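Local coordinates for glycerate dehydrogenase related protein (Thermoplasma acidophilum, PDB 3GVX) that probably reduces 2-keto acids such as glyoxylate or hydroxypyruvate with a nicotinamide cofactor, at residues Met146-Tyr151 and Asp161-Pro167; Ala168-Ser174 and Arg194-Arg200; Ala199-Ile205 and Arg226-Leu232. One frame throughout, in Å; residues are numbered along the deposited sequence.

Contact 1: residues Met146-Tyr151 and Asp161-Pro167; sequences MRVIAY and DVISESP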
loop_
_atom_site.group_PDB
_atom_site.type_symbol
_atom_site.label_atom_id
_atom_site.label_comp_id
_atom_site.label_asym_id
_atom_site.label_seq_id
_atom_site.Cartn_x
_atom_site.Cartn_y
_atom_site.Cartn_z
HETATM N N MSE B 146 -1.322 3.848 9.809
HETATM C CA MSE B 146 -1.065 5.275 9.912
HETATM C C MSE B 146 -2.159 5.960 10.700
HETATM O O MSE B 146 -3.250 5.436 10.837
HETATM C CB MSE B 146 -0.983 5.891 8.518
HETATM C CG MSE B 146 -0.160 5.064 7.545
HETATM SE SE MSE B 146 0.105 5.979 6.001
HETATM C CE MSE B 146 1.220 7.040 6.482
ATOM N N ARG B 147 -1.851 7.144 11.200
ATOM C CA ARG B 147 -2.796 7.962 11.936
ATOM C C ARG B 147 -3.277 8.938 10.867
ATOM O O ARG B 147 -2.485 9.379 10.036
ATOM C CB ARG B 147 -2.055 8.684 13.063
ATOM C CG ARG B 147 -2.865 9.672 13.861
ATOM C CD ARG B 147 -1.961 10.382 14.895
ATOM N NE ARG B 147 -2.738 11.183 15.830
ATOM C CZ ARG B 147 -3.694 10.693 16.611
ATOM N NH1 ARG B 147 -3.987 9.396 16.573
ATOM N NH2 ARG B 147 -4.368 11.502 17.418
ATOM N N VAL B 148 -4.556 9.288 10.872
ATOM C CA VAL B 148 -5.061 10.181 9.839
ATOM C C VAL B 148 -5.607 11.518 10.308
ATOM O O VAL B 148 -6.441 11.598 11.198
ATOM C CB VAL B 148 -6.116 9.455 8.969
ATOM C CG1 VAL B 148 -6.747 10.420 7.978
ATOM C CG2 VAL B 148 -5.447 8.276 8.235
ATOM N N ILE B 149 -5.099 12.573 9.694
ATOM C CA ILE B 149 -5.513 13.919 10.000
ATOM C C ILE B 149 -6.157 14.473 8.740
ATOM O O ILE B 149 -5.617 14.364 7.635
ATOM C CB ILE B 149 -4.308 14.765 10.440
ATOM C CG1 ILE B 149 -3.777 14.187 11.756
ATOM C CG2 ILE B 149 -4.711 16.236 10.586
ATOM C CD1 ILE B 149 -2.320 14.387 11.978
ATOM N N ALA B 150 -7.342 15.033 8.910
ATOM C CA ALA B 150 -8.049 15.550 7.771
ATOM C C ALA B 150 -8.426 16.990 7.913
ATOM O O ALA B 150 -8.757 17.489 8.990
ATOM C CB ALA B 150 -9.284 14.713 7.495
ATOM N N TYR B 151 -8.325 17.670 6.794
ATOM C CA TYR B 151 -8.712 19.043 6.748
ATOM C C TYR B 151 -9.819 19.048 5.723
ATOM O O TYR B 151 -9.581 18.804 4.535
ATOM C CB TYR B 151 -7.577 19.928 6.279
ATOM C CG TYR B 151 -8.120 21.271 5.906
ATOM C CD1 TYR B 151 -8.519 22.178 6.879
ATOM C CD2 TYR B 151 -8.378 21.577 4.581
ATOM C CE1 TYR B 151 -9.179 23.358 6.536
ATOM C CE2 TYR B 151 -9.030 22.751 4.225
ATOM C CZ TYR B 151 -9.433 23.637 5.208
ATOM O OH TYR B 151 -10.084 24.797 4.851
ATOM N N ASP B 161 -8.613 10.339 12.457
ATOM C CA ASP B 161 -8.370 10.486 13.877
ATOM C C ASP B 161 -8.352 11.934 14.338
ATOM O O ASP B 161 -8.621 12.220 15.493
ATOM C CB ASP B 161 -7.055 9.804 14.243
ATOM C CG ASP B 161 -6.952 8.411 13.671
ATOM O OD1 ASP B 161 -7.770 7.547 14.036
ATOM O OD2 ASP B 161 -6.061 8.172 12.836
ATOM N N VAL B 162 -8.023 12.843 13.435
ATOM C CA VAL B 162 -7.958 14.252 13.788
ATOM C C VAL B 162 -8.467 15.173 12.694
ATOM O O VAL B 162 -8.100 15.058 11.519
ATOM C CB VAL B 162 -6.507 14.683 14.140
ATOM C CG1 VAL B 162 -6.487 16.156 14.563
ATOM C CG2 VAL B 162 -5.931 13.779 15.233
ATOM N N ILE B 163 -9.330 16.087 13.098
ATOM C CA ILE B 163 -9.876 17.056 12.182
ATOM C C ILE B 163 -9.101 18.316 12.466
ATOM O O ILE B 163 -9.050 18.776 13.607
ATOM C CB ILE B 163 -11.345 17.307 12.465
ATOM C CG1 ILE B 163 -12.097 15.980 12.425
ATOM C CG2 ILE B 163 -11.892 18.327 11.473
ATOM C CD1 ILE B 163 -13.535 16.068 12.839
ATOM N N SER B 164 -8.464 18.866 11.444
ATOM C CA SER B 164 -7.700 20.070 11.669
ATOM C C SER B 164 -8.564 21.312 11.474
ATOM O O SER B 164 -9.682 21.251 10.958
ATOM C CB SER B 164 -6.457 20.099 10.777
ATOM O OG SER B 164 -6.787 20.027 9.412
ATOM N N GLU B 165 -8.013 22.441 11.890
ATOM C CA GLU B 165 -8.700 23.720 11.830
ATOM C C GLU B 165 -8.352 24.508 10.609
ATOM O O GLU B 165 -9.115 25.358 10.162
ATOM C CB GLU B 165 -8.307 24.514 13.042
ATOM C CG GLU B 165 -8.247 23.671 14.265
ATOM C CD GLU B 165 -8.117 24.526 15.477
ATOM O OE1 GLU B 165 -7.346 25.510 15.408
ATOM O OE2 GLU B 165 -8.784 24.228 16.487
ATOM N N SER B 166 -7.183 24.232 10.076
ATOM C CA SER B 166 -6.733 24.947 8.922
ATOM C C SER B 166 -5.696 24.087 8.251
ATOM O O SER B 166 -5.229 23.103 8.818
ATOM C CB SER B 166 -6.113 26.274 9.357
ATOM O OG SER B 166 -5.155 26.065 10.374
ATOM N N PRO B 167 -5.346 24.431 7.015
ATOM C CA PRO B 167 -4.345 23.678 6.270
ATOM C C PRO B 167 -2.987 23.793 6.977
ATOM O O PRO B 167 -2.218 22.834 7.014
ATOM C CB PRO B 167 -4.367 24.352 4.902
ATOM C CG PRO B 167 -5.791 24.796 4.780
ATOM C CD PRO B 167 -6.065 25.368 6.134
#
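Asp-161 grips the backbone of the neighbouring strand with its carboxylate: Val-148 N donates to Asp-161 OD2 at 2.7 Å, an almost straight bond (172°) that meets the oxygen on its anti side. Lys-142 forms a salt bridge to the same oxygen. Val-148 O in turn accepts from both Asp-161 N and Val-162 N, and the parallel pairing continues with Ala-150 N donating to Val-162 O at 2.7 Å. Ala-150 O is doubly held by one residue, since Ser-164 N reaches it at 2.8 Å and Ser-164 OG, standing well above the carbonyl plane, at 3.2 Å. These bonds add the short strand 162-163 to strand 147-151 as an outermost strand of the parallel Rossmann-type sheet expected to bind NAD. Ile-149 and Val-162 share a face and lie side by side, with Ile-149 CG1 3.7 Å from Val-162 CB. The extended Arg-147 chain carries its guanidinium over Asp-161 CB and brings NH2 to 3.5 Å from Val-162 CG2. With CG anti to the backbone N (chi1 165°), the Tyr-151 ring reaches Pro-167, whose CG sits over its centre in a CH-pi contact, 3.9 Å from the centroid, while Ser-164 OG lies at the ring edge.

Contact 2: residues Ala168-Ser174 and Arg194-Arg200; sequences ADLFRQS and RLLANAR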
loop_
_atom_site.group_PDB
_atom_site.type_symbol
_atom_site.label_atom_id
_atom_site.label_comp_id
_atom_site.label_asym_id
_atom_site.label_seq_id
_atom_site.Cartn_x
_atom_site.Cartn_y
_atom_site.Cartn_z
ATOM N N ALA B 168 -2.704 24.955 7.557
ATOM C CA ALA B 168 -1.444 25.136 8.265
ATOM C C ALA B 168 -1.420 24.210 9.462
ATOM O O ALA B 168 -0.397 23.609 9.771
ATOM C CB ALA B 168 -1.263 26.606 8.709
ATOM N N ASP B 169 -2.556 24.087 10.133
ATOM C CA ASP B 169 -2.652 23.200 11.288
ATOM C C ASP B 169 -2.459 21.746 10.860
ATOM O O ASP B 169 -1.883 20.952 11.588
ATOM C CB ASP B 169 -4.003 23.386 11.992
ATOM C CG ASP B 169 -4.236 22.373 13.105
ATOM O OD1 ASP B 169 -3.317 22.151 13.920
ATOM O OD2 ASP B 169 -5.340 21.798 13.179
ATOM N N LEU B 170 -2.939 21.409 9.667
ATOM C CA LEU B 170 -2.796 20.060 9.131
ATOM C C LEU B 170 -1.321 19.761 8.873
ATOM O O LEU B 170 -0.808 18.741 9.301
ATOM C CB LEU B 170 -3.601 19.897 7.833
ATOM C CG LEU B 170 -3.556 18.503 7.190
ATOM C CD1 LEU B 170 -4.632 17.586 7.787
ATOM C CD2 LEU B 170 -3.759 18.674 5.692
ATOM N N PHE B 171 -0.640 20.660 8.172
ATOM C CA PHE B 171 0.786 20.483 7.897
ATOM C C PHE B 171 1.572 20.308 9.184
ATOM O O PHE B 171 2.520 19.533 9.247
ATOM C CB PHE B 171 1.356 21.679 7.119
ATOM C CG PHE B 171 1.161 21.585 5.635
ATOM C CD1 PHE B 171 -0.113 21.487 5.091
ATOM C CD2 PHE B 171 2.251 21.546 4.775
ATOM C CE1 PHE B 171 -0.294 21.338 3.719
ATOM C CE2 PHE B 171 2.075 21.398 3.397
ATOM C CZ PHE B 171 0.799 21.291 2.874
ATOM N N ARG B 172 1.156 21.018 10.220
ATOM C CA ARG B 172 1.834 20.952 11.499
ATOM C C ARG B 172 1.743 19.605 12.203
ATOM O O ARG B 172 2.602 19.268 13.003
ATOM C CB ARG B 172 1.309 22.046 12.425
ATOM C CG ARG B 172 1.845 23.433 12.130
ATOM C CD ARG B 172 1.776 24.271 13.395
ATOM N NE ARG B 172 0.409 24.669 13.719
ATOM C CZ ARG B 172 -0.243 25.659 13.122
ATOM N NH1 ARG B 172 0.346 26.357 12.167
ATOM N NH2 ARG B 172 -1.486 25.957 13.489
ATOM N N GLN B 173 0.701 18.840 11.904
ATOM C CA GLN B 173 0.514 17.539 12.535
ATOM C C GLN B 173 0.834 16.393 11.592
ATOM O O GLN B 173 0.610 15.241 11.929
ATOM C CB GLN B 173 -0.935 17.377 13.000
ATOM C CG GLN B 173 -1.441 18.443 13.934
ATOM C CD GLN B 173 -2.892 18.219 14.298
ATOM O OE1 GLN B 173 -3.225 17.251 14.979
ATOM N NE2 GLN B 173 -3.768 19.103 13.829
ATOM N N SER B 174 1.352 16.705 10.411
ATOM C CA SER B 174 1.617 15.670 9.419
ATOM C C SER B 174 3.065 15.351 9.036
ATOM O O SER B 174 3.929 16.226 8.982
ATOM C CB SER B 174 0.836 15.994 8.142
ATOM O OG SER B 174 -0.517 16.226 8.441
ATOM N N ARG B 194 3.890 30.502 2.371
ATOM C CA ARG B 194 3.400 30.654 3.725
ATOM C C ARG B 194 2.886 29.366 4.352
ATOM O O ARG B 194 3.135 29.111 5.528
ATOM C CB ARG B 194 2.316 31.721 3.801
ATOM C CG ARG B 194 2.199 32.259 5.199
ATOM C CD ARG B 194 0.770 32.526 5.615
ATOM N NE ARG B 194 -0.093 31.347 5.507
ATOM C CZ ARG B 194 0.090 30.189 6.146
ATOM N NH1 ARG B 194 1.131 30.020 6.960
ATOM N NH2 ARG B 194 -0.794 29.205 6.000
ATOM N N LEU B 195 2.154 28.566 3.583
ATOM C CA LEU B 195 1.641 27.300 4.106
ATOM C C LEU B 195 2.775 26.278 4.278
ATOM O O LEU B 195 2.853 25.601 5.301
ATOM C CB LEU B 195 0.551 26.735 3.187
ATOM C CG LEU B 195 0.086 25.299 3.452
ATOM C CD1 LEU B 195 -0.470 25.155 4.872
ATOM C CD2 LEU B 195 -0.935 24.930 2.377
ATOM N N LEU B 196 3.660 26.201 3.286
ATOM C CA LEU B 196 4.795 25.276 3.310
ATOM C C LEU B 196 5.718 25.431 4.510
ATOM O O LEU B 196 6.290 24.451 4.985
ATOM C CB LEU B 196 5.622 25.406 2.035
ATOM C CG LEU B 196 4.842 25.086 0.769
ATOM C CD1 LEU B 196 5.751 25.266 -0.446
ATOM C CD2 LEU B 196 4.279 23.669 0.870
ATOM N N ALA B 197 5.862 26.660 4.991
ATOM C CA ALA B 197 6.714 26.936 6.134
ATOM C C ALA B 197 6.302 26.105 7.343
ATOM O O ALA B 197 7.050 26.000 8.302
ATOM C CB ALA B 197 6.681 28.435 6.476
ATOM N N ASN B 198 5.122 25.496 7.302
ATOM C CA ASN B 198 4.673 24.674 8.424
ATOM C C ASN B 198 5.212 23.246 8.352
ATOM O O ASN B 198 5.106 22.494 9.314
ATOM C CB ASN B 198 3.142 24.613 8.465
ATOM C CG ASN B 198 2.510 25.950 8.786
ATOM O OD1 ASN B 198 2.278 26.279 9.954
ATOM N ND2 ASN B 198 2.230 26.734 7.748
ATOM N N ALA B 199 5.804 22.882 7.219
ATOM C CA ALA B 199 6.298 21.520 7.025
ATOM C C ALA B 199 7.278 20.993 8.056
ATOM O O ALA B 199 8.310 21.602 8.355
ATOM C CB ALA B 199 6.894 21.364 5.628
ATOM N N ARG B 200 6.915 19.857 8.630
ATOM C CA ARG B 200 7.771 19.185 9.591
ATOM C C ARG B 200 8.969 18.771 8.800
ATOM O O ARG B 200 8.934 18.733 7.577
ATOM C CB ARG B 200 7.151 17.893 10.088
ATOM C CG ARG B 200 5.936 18.066 10.861
ATOM C CD ARG B 200 5.540 16.766 11.444
ATOM N NE ARG B 200 4.609 17.027 12.517
ATOM C CZ ARG B 200 4.093 16.103 13.306
ATOM N NH1 ARG B 200 4.420 14.829 13.138
ATOM N NH2 ARG B 200 3.257 16.460 14.267
HETATM O O HOH W 1 4.598 18.775 7.707
#
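Phe-171 and Leu-195 pack together where two helices on one side of the Rossmann-type sheet come close, helix 167-172 and the short helix 193-196. The apolar part of the contact centres on the Phe-171 ring. The two side chains cross at about a right angle, and Leu-195 CD1 lies over one face of the Phe-171 ring, 4.0 Å from the centroid and displaced toward the rim, a CH-pi contact; Leu-196 CD2 comes to 4.0 Å from Phe-171 CE2. Leu-195 CD1 also rests against the backbone of Ala-168, and Phe-171 CB meets Asn-198 CB.

Among the polar side chains, Asn-198 uses both ends of its amide. Asn-198 ND2 turns back to Leu-195 O at 2.8 Å in a nearly straight bond, which fixes the amide's rotation and leaves Asn-198 OD1 facing Arg-172 NH1, 2.9 Å away. A bend at chi3 (-74°) folds the Arg-172 chain back to make that bond, its guanidinium plane turned 51° from the amide.

Arg-200 grips Arg-172 O side-on, NE and NH2 both donating to it, while the peptide between Gln-173 and Ser-174 lies over one guanidinium face. NH1 forms a salt bridge with Asp-175. A leucine here would probably leave Arg-172 O without these two donors and Asp-175 without its charged mate.

Water joins the backbones as well: one molecule donates to Phe-171 O at 2.7 Å and to Ser-174 O at 2.9 Å, and accepts from Arg-200 N at 2.7 Å.

Contact 3: residues Ala199-Ile205 and Arg226-Leu232; sequences ARKNLTI and RSDVWYL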
loop_
_atom_site.group_PDB
_atom_site.type_symbol
_atom_site.label_atom_id
_atom_site.label_comp_id
_atom_site.label_asym_id
_atom_site.label_seq_id
_atom_site.Cartn_x
_atom_site.Cartn_y
_atom_site.Cartn_z
ATOM N N ALA B 199 5.804 22.882 7.219
ATOM C CA ALA B 199 6.298 21.520 7.025
ATOM C C ALA B 199 7.278 20.993 8.056
ATOM O O ALA B 199 8.310 21.602 8.355
ATOM C CB ALA B 199 6.894 21.364 5.628
ATOM N N ARG B 200 6.915 19.857 8.630
ATOM C CA ARG B 200 7.771 19.185 9.591
ATOM C C ARG B 200 8.969 18.771 8.800
ATOM O O ARG B 200 8.934 18.733 7.577
ATOM C CB ARG B 200 7.151 17.893 10.088
ATOM C CG ARG B 200 5.936 18.066 10.861
ATOM C CD ARG B 200 5.540 16.766 11.444
ATOM N NE ARG B 200 4.609 17.027 12.517
ATOM C CZ ARG B 200 4.093 16.103 13.306
ATOM N NH1 ARG B 200 4.420 14.829 13.138
ATOM N NH2 ARG B 200 3.257 16.460 14.267
ATOM N N LYS B 201 10.007 18.388 9.522
ATOM C CA LYS B 201 11.225 17.930 8.893
ATOM C C LYS B 201 10.931 16.623 8.152
ATOM O O LYS B 201 10.267 15.736 8.684
ATOM C CB LYS B 201 12.301 17.717 9.960
ATOM C CG LYS B 201 13.664 18.310 9.598
ATOM C CD LYS B 201 13.592 19.843 9.376
ATOM C CE LYS B 201 14.974 20.438 9.112
ATOM N NZ LYS B 201 15.104 21.027 7.756
ATOM N N ASN B 202 11.403 16.535 6.913
ATOM C CA ASN B 202 11.229 15.350 6.065
ATOM C C ASN B 202 9.823 15.101 5.545
ATOM O O ASN B 202 9.478 13.982 5.168
ATOM C CB ASN B 202 11.709 14.099 6.792
ATOM C CG ASN B 202 13.169 14.164 7.133
ATOM O OD1 ASN B 202 13.995 14.580 6.318
ATOM N ND2 ASN B 202 13.504 13.749 8.337
ATOM N N LEU B 203 9.027 16.158 5.506
ATOM C CA LEU B 203 7.663 16.055 5.033
ATOM C C LEU B 203 7.651 15.608 3.588
ATOM O O LEU B 203 8.500 16.015 2.799
ATOM C CB LEU B 203 6.958 17.404 5.148
ATOM C CG LEU B 203 5.638 17.435 4.372
ATOM C CD1 LEU B 203 4.555 16.613 5.114
ATOM C CD2 LEU B 203 5.209 18.886 4.179
ATOM N N THR B 204 6.700 14.746 3.259
ATOM C CA THR B 204 6.523 14.264 1.901
ATOM C C THR B 204 5.141 14.713 1.478
ATOM O O THR B 204 4.142 14.469 2.162
ATOM C CB THR B 204 6.599 12.735 1.813
ATOM O OG1 THR B 204 7.882 12.301 2.278
ATOM C CG2 THR B 204 6.404 12.274 0.369
ATOM N N ILE B 205 5.093 15.395 0.349
ATOM C CA ILE B 205 3.840 15.889 -0.154
ATOM C C ILE B 205 3.437 15.124 -1.390
ATOM O O ILE B 205 4.239 14.903 -2.296
ATOM C CB ILE B 205 3.934 17.377 -0.458
ATOM C CG1 ILE B 205 4.422 18.092 0.805
ATOM C CG2 ILE B 205 2.589 17.889 -0.962
ATOM C CD1 ILE B 205 4.210 19.577 0.847
ATOM N N ARG B 226 14.282 24.065 1.486
ATOM C CA ARG B 226 13.950 22.915 2.272
ATOM C C ARG B 226 14.171 21.588 1.530
ATOM O O ARG B 226 13.218 20.889 1.188
ATOM C CB ARG B 226 12.496 23.024 2.679
ATOM C CG ARG B 226 12.165 21.974 3.623
ATOM C CD ARG B 226 12.967 22.256 4.848
ATOM N NE ARG B 226 12.054 22.795 5.815
ATOM C CZ ARG B 226 11.233 22.030 6.508
ATOM N NH1 ARG B 226 11.268 20.717 6.330
ATOM N NH2 ARG B 226 10.343 22.574 7.316
ATOM N N SER B 227 15.432 21.236 1.304
ATOM C CA SER B 227 15.803 20.019 0.586
ATOM C C SER B 227 15.414 18.658 1.182
ATOM O O SER B 227 15.637 17.633 0.539
ATOM C CB SER B 227 17.316 20.009 0.327
ATOM O OG SER B 227 18.047 19.755 1.510
ATOM N N ASP B 228 14.865 18.628 2.395
ATOM C CA ASP B 228 14.454 17.363 3.026
ATOM C C ASP B 228 13.023 17.046 2.610
ATOM O O ASP B 228 12.553 15.919 2.742
ATOM C CB ASP B 228 14.514 17.490 4.542
ATOM C CG ASP B 228 13.755 18.703 5.034
ATOM O OD1 ASP B 228 14.062 19.812 4.559
ATOM O OD2 ASP B 228 12.849 18.557 5.876
ATOM N N VAL B 229 12.334 18.061 2.106
ATOM C CA VAL B 229 10.956 17.912 1.676
ATOM C C VAL B 229 10.862 17.420 0.246
ATOM O O VAL B 229 11.595 17.868 -0.635
ATOM C CB VAL B 229 10.185 19.249 1.809
ATOM C CG1 VAL B 229 8.763 19.093 1.266
ATOM C CG2 VAL B 229 10.165 19.687 3.270
ATOM N N TRP B 230 9.967 16.470 0.027
ATOM C CA TRP B 230 9.777 15.931 -1.299
ATOM C C TRP B 230 8.396 16.246 -1.784
ATOM O O TRP B 230 7.466 16.427 -1.004
ATOM C CB TRP B 230 10.022 14.418 -1.331
ATOM C CG TRP B 230 11.457 14.087 -1.428
ATOM C CD1 TRP B 230 12.430 14.431 -0.538
ATOM C CD2 TRP B 230 12.116 13.377 -2.488
ATOM N NE1 TRP B 230 13.649 13.980 -0.968
ATOM C CE2 TRP B 230 13.486 13.324 -2.156
ATOM C CE3 TRP B 230 11.680 12.772 -3.671
ATOM C CZ2 TRP B 230 14.433 12.695 -2.979
ATOM C CZ3 TRP B 230 12.621 12.141 -4.486
ATOM C CH2 TRP B 230 13.980 12.105 -4.130
ATOM N N TYR B 231 8.271 16.315 -3.094
ATOM C CA TYR B 231 7.000 16.603 -3.701
ATOM C C TYR B 231 6.735 15.523 -4.720
ATOM O O TYR B 231 7.434 15.421 -5.718
ATOM C CB TYR B 231 7.047 17.974 -4.375
ATOM C CG TYR B 231 5.743 18.383 -5.014
ATOM C CD1 TYR B 231 4.580 18.482 -4.261
ATOM C CD2 TYR B 231 5.677 18.697 -6.367
ATOM C CE1 TYR B 231 3.374 18.870 -4.845
ATOM C CE2 TYR B 231 4.479 19.096 -6.970
ATOM C CZ TYR B 231 3.332 19.187 -6.202
ATOM O OH TYR B 231 2.158 19.605 -6.778
ATOM N N LEU B 232 5.737 14.695 -4.453
ATOM C CA LEU B 232 5.390 13.629 -5.374
ATOM C C LEU B 232 4.076 14.014 -6.010
ATOM O O LEU B 232 3.077 14.218 -5.324
ATOM C CB LEU B 232 5.245 12.310 -4.625
ATOM C CG LEU B 232 6.324 12.113 -3.564
ATOM C CD1 LEU B 232 6.012 10.828 -2.828
ATOM C CD2 LEU B 232 7.733 12.101 -4.191
#
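Thr-204 pairs with Trp-230 and Ile-205 with Tyr-231 in parallel register, through bonds from Trp-230 N to Leu-203 O, Ile-205 N to Trp-230 O (2.9 Å) and Leu-232 N to Ile-205 O. Ahead of the strands, two turns are joined by side chains. Asp-228 OD2 accepts from Asn-202 N at 2.7 Å, using its anti lone pair in an almost straight bond (175°); chi1 of 52° places the carboxylate between the backbone N and carbonyl carbon and turns OD2 toward Asn-202 N. The same oxygen forms a salt bridge with Arg-226 NH1 at 2.7 Å. Arg-226, bent at chi2 and chi3, reaches back with NH2 to Ala-199 O in a bond modelled so short that its exact length is doubtful, and its NH1 makes a weak one to Arg-200 O. Lys-201 lays CD over one face of this guanidinium, while Lys-201 NZ lies 3.6 Å from Asp-228 OD1, a salt bridge less certain because that oxygen's place is in doubt.

Farther along, Ile-205 CG2 meets the edge of the Tyr-231 ring, 3.9 Å from CD1. On the opposite side of the sheet, Thr-204 CG2 touches Leu-232 CD1 at 3.5 Å. Strands 204-207 and 230-233 belong to a beta-alpha-beta unit whose helix 216-225 packs on Ala-199, Val-229 and Tyr-231; helix 79-97 meets Thr-204 and Leu-232, strand 176-179 flanks strand 204-207, and Tyr-231 OH is hydrogen-bonded to Asn-207 ND2.

In the fold
From the N terminus, the chain reaches the edge of the seven-stranded sheet of the probable NAD-binding domain in contact 1, which closes a short loop between two adjacent parallel strands. Helix 167-172 follows at once, so contact 2 opens where contact 1 has ended; it closes a longer loop that includes strand 176-179. Contact 3 then closes the beta-alpha-beta crossover through helix 216-225. The three are in series, with no crossing, though contacts 2 and 3 share Ala-199 and Arg-200. Contacts 1 and 3 lie in different parts of the sheet without touching. Contact 2 touches both: Leu-170 packs on Ile-149, and Phe-171 on Leu-203 and Ile-205.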